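Local coordinates for agenet domain-containing protein (Arabidopsis thaliana, PDB 6IE4), which binds methylated histone H3 tails through its tandem Agenet domains, probably as a reader of repressive chromatin marks, at residues Asp101-Asn105 with Glu131-Phe135. Sequence-based numbering, arbitrary orientation.
Sequences DAFYN and EQIRF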
loop_
_atom_site.group_PDB
_atom_site.type_symbol
_atom_site.label_atom_id
_atom_site.label_comp_id
_atom_site.label_asym_id
_atom_site.label_seq_id
_atom_site.Cartn_x
_atom_site.Cartn_y
_atom_site.Cartn_z
ATOM N N ASP A 101 -4.931 -6.906 0.536
ATOM C CA ASP A 101 -4.778 -5.468 0.460
ATOM C C ASP A 101 -5.763 -5.055 -0.607
ATOM O O ASP A 101 -5.814 -5.683 -1.668
ATOM C CB ASP A 101 -3.366 -5.010 0.064
ATOM C CG ASP A 101 -2.350 -5.137 1.175
ATOM O OD1 ASP A 101 -2.720 -5.221 2.369
ATOM O OD2 ASP A 101 -1.155 -5.110 0.830
ATOM N N ALA A 102 -6.591 -4.075 -0.305
ATOM C CA ALA A 102 -7.475 -3.515 -1.308
ATOM C C ALA A 102 -6.891 -2.200 -1.788
ATOM O O ALA A 102 -6.255 -1.481 -1.016
ATOM C CB ALA A 102 -8.884 -3.313 -0.740
ATOM N N PHE A 103 -7.124 -1.882 -3.070
ATOM C CA PHE A 103 -6.699 -0.606 -3.639
ATOM C C PHE A 103 -7.807 0.411 -3.407
ATOM O O PHE A 103 -8.856 0.358 -4.053
ATOM C CB PHE A 103 -6.396 -0.723 -5.128
ATOM C CG PHE A 103 -5.523 0.395 -5.663
ATOM C CD1 PHE A 103 -4.212 0.554 -5.221
ATOM C CD2 PHE A 103 -6.031 1.324 -6.559
ATOM C CE1 PHE A 103 -3.414 1.570 -5.703
ATOM C CE2 PHE A 103 -5.242 2.342 -7.040
ATOM C CZ PHE A 103 -3.930 2.468 -6.608
ATOM N N TYR A 104 -7.549 1.368 -2.526
ATOM C CA TYR A 104 -8.552 2.296 -2.036
ATOM C C TYR A 104 -7.849 3.611 -1.705
ATOM O O TYR A 104 -6.739 3.602 -1.161
ATOM C CB TYR A 104 -9.253 1.704 -0.810
ATOM C CG TYR A 104 -10.421 2.503 -0.280
ATOM C CD1 TYR A 104 -11.699 2.281 -0.751
ATOM C CD2 TYR A 104 -10.243 3.467 0.694
ATOM C CE1 TYR A 104 -12.771 3.004 -0.273
ATOM C CE2 TYR A 104 -11.318 4.200 1.183
ATOM C CZ TYR A 104 -12.578 3.957 0.694
ATOM O OH TYR A 104 -13.664 4.660 1.161
ATOM N N ASN A 105 -8.504 4.732 -2.026
ATOM C CA ASN A 105 -7.897 6.060 -2.011
ATOM C C ASN A 105 -6.510 6.022 -2.639
ATOM O O ASN A 105 -5.569 6.632 -2.111
ATOM C CB ASN A 105 -7.784 6.618 -0.591
ATOM C CG ASN A 105 -9.101 6.709 0.091
ATOM O OD1 ASN A 105 -10.127 6.611 -0.548
ATOM N ND2 ASN A 105 -9.088 6.939 1.389
ATOM N N GLU A 131 -14.100 -0.280 9.091
ATOM C CA GLU A 131 -14.753 -0.169 7.796
ATOM C C GLU A 131 -15.025 -1.537 7.165
ATOM O O GLU A 131 -14.291 -2.517 7.362
ATOM C CB GLU A 131 -13.885 0.659 6.853
ATOM C CG GLU A 131 -14.253 2.108 6.767
ATOM C CD GLU A 131 -13.203 2.936 6.041
ATOM O OE1 GLU A 131 -12.001 2.612 6.113
ATOM O OE2 GLU A 131 -13.598 3.859 5.308
ATOM N N GLN A 132 -16.047 -1.563 6.312
ATOM C CA GLN A 132 -16.507 -2.801 5.694
ATOM C C GLN A 132 -16.921 -2.406 4.294
ATOM O O GLN A 132 -17.963 -1.764 4.130
ATOM C CB GLN A 132 -17.677 -3.405 6.466
ATOM C CG GLN A 132 -18.294 -4.681 5.875
ATOM C CD GLN A 132 -17.515 -5.930 6.234
ATOM O OE1 GLN A 132 -17.212 -6.164 7.408
ATOM N NE2 GLN A 132 -17.167 -6.729 5.225
ATOM N N ILE A 133 -16.115 -2.793 3.302
ATOM C CA ILE A 133 -16.208 -2.300 1.932
ATOM C C ILE A 133 -16.116 -3.472 0.962
ATOM O O ILE A 133 -15.346 -4.413 1.187
ATOM C CB ILE A 133 -15.102 -1.263 1.651
ATOM C CG1 ILE A 133 -15.059 -0.232 2.792
ATOM C CG2 ILE A 133 -15.278 -0.625 0.250
ATOM C CD1 ILE A 133 -13.985 0.808 2.654
ATOM N N ARG A 134 -16.973 -3.451 -0.065
ATOM C CA ARG A 134 -16.943 -4.394 -1.187
ATOM C C ARG A 134 -15.892 -4.040 -2.234
ATOM O O ARG A 134 -15.625 -2.861 -2.485
ATOM C CB ARG A 134 -18.315 -4.469 -1.847
ATOM C CG ARG A 134 -19.252 -5.400 -1.115
ATOM C CD ARG A 134 -20.665 -5.324 -1.654
ATOM N NE ARG A 134 -21.633 -6.036 -0.825
ATOM C CZ ARG A 134 -22.824 -6.421 -1.269
ATOM N NH1 ARG A 134 -23.669 -7.054 -0.459
ATOM N NH2 ARG A 134 -23.178 -6.131 -2.522
ATOM N N PHE A 135 -15.263 -5.072 -2.813
ATOM C CA PHE A 135 -14.302 -4.887 -3.894
ATOM C C PHE A 135 -14.417 -6.004 -4.919
ATOM O O PHE A 135 -14.813 -7.129 -4.606
ATOM C CB PHE A 135 -12.848 -4.853 -3.384
ATOM C CG PHE A 135 -12.562 -3.733 -2.437
ATOM C CD1 PHE A 135 -12.198 -2.479 -2.911
ATOM C CD2 PHE A 135 -12.679 -3.922 -1.074
ATOM C CE1 PHE A 135 -11.945 -1.443 -2.045
ATOM C CE2 PHE A 135 -12.429 -2.888 -0.196
ATOM C CZ PHE A 135 -12.048 -1.650 -0.680
HETATM O O HOH W 1 -13.114 5.617 3.646
#
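Tyr-104 swings its CG opposite the backbone N (chi1 -174°), which carries the ring across to Ile-133, while Phe-135, its CG beside the backbone N (chi1 -61°), turns its ring toward Ala-102. The Ala-102 methyl sits over the centre of one Phe-135 face, a CH-pi contact with CB 3.6 Å from the ring centroid. The edge of the same ring meets the tyrosine, Phe-135 CZ lying 3.9 Å from Tyr-104 CD1. Farther along the phenol, the Ile-133 methyl CD1 rests over one face, 4.2 Å from the centroid of the Tyr-104 ring. With an alanine replacing Phe-135, the Ala-102 methyl is likely to lose its aromatic cover and a gap to open beside the Tyr-104 ring. At the polar end a water bridges the two segments, 2.7 Å from Tyr-104 OH and donating to Glu-131 OE2 at 2.5 Å; the other carboxylate oxygen, OE1, is hydrogen-bonded to Ser-129. The strand axes are nearly perpendicular (85°) and come no closer than 8.9 Å, so side chains rather than backbone pairing join them. Phe-126 and Leu-140 pack against both Ala-102 and Phe-135 and extend the apolar layer. At the other end, Tyr-104 packs on a modified side chain of the bound peptide, and Asn-105 ND2 bonds to the peptide backbone. The near-orthogonal strands and shared apolar interior fit the SH3-like barrel of an Agenet domain, here with an apolar row running from the buried Ala-102/Phe-135 pair to Tyr-104 at the histone-peptide site.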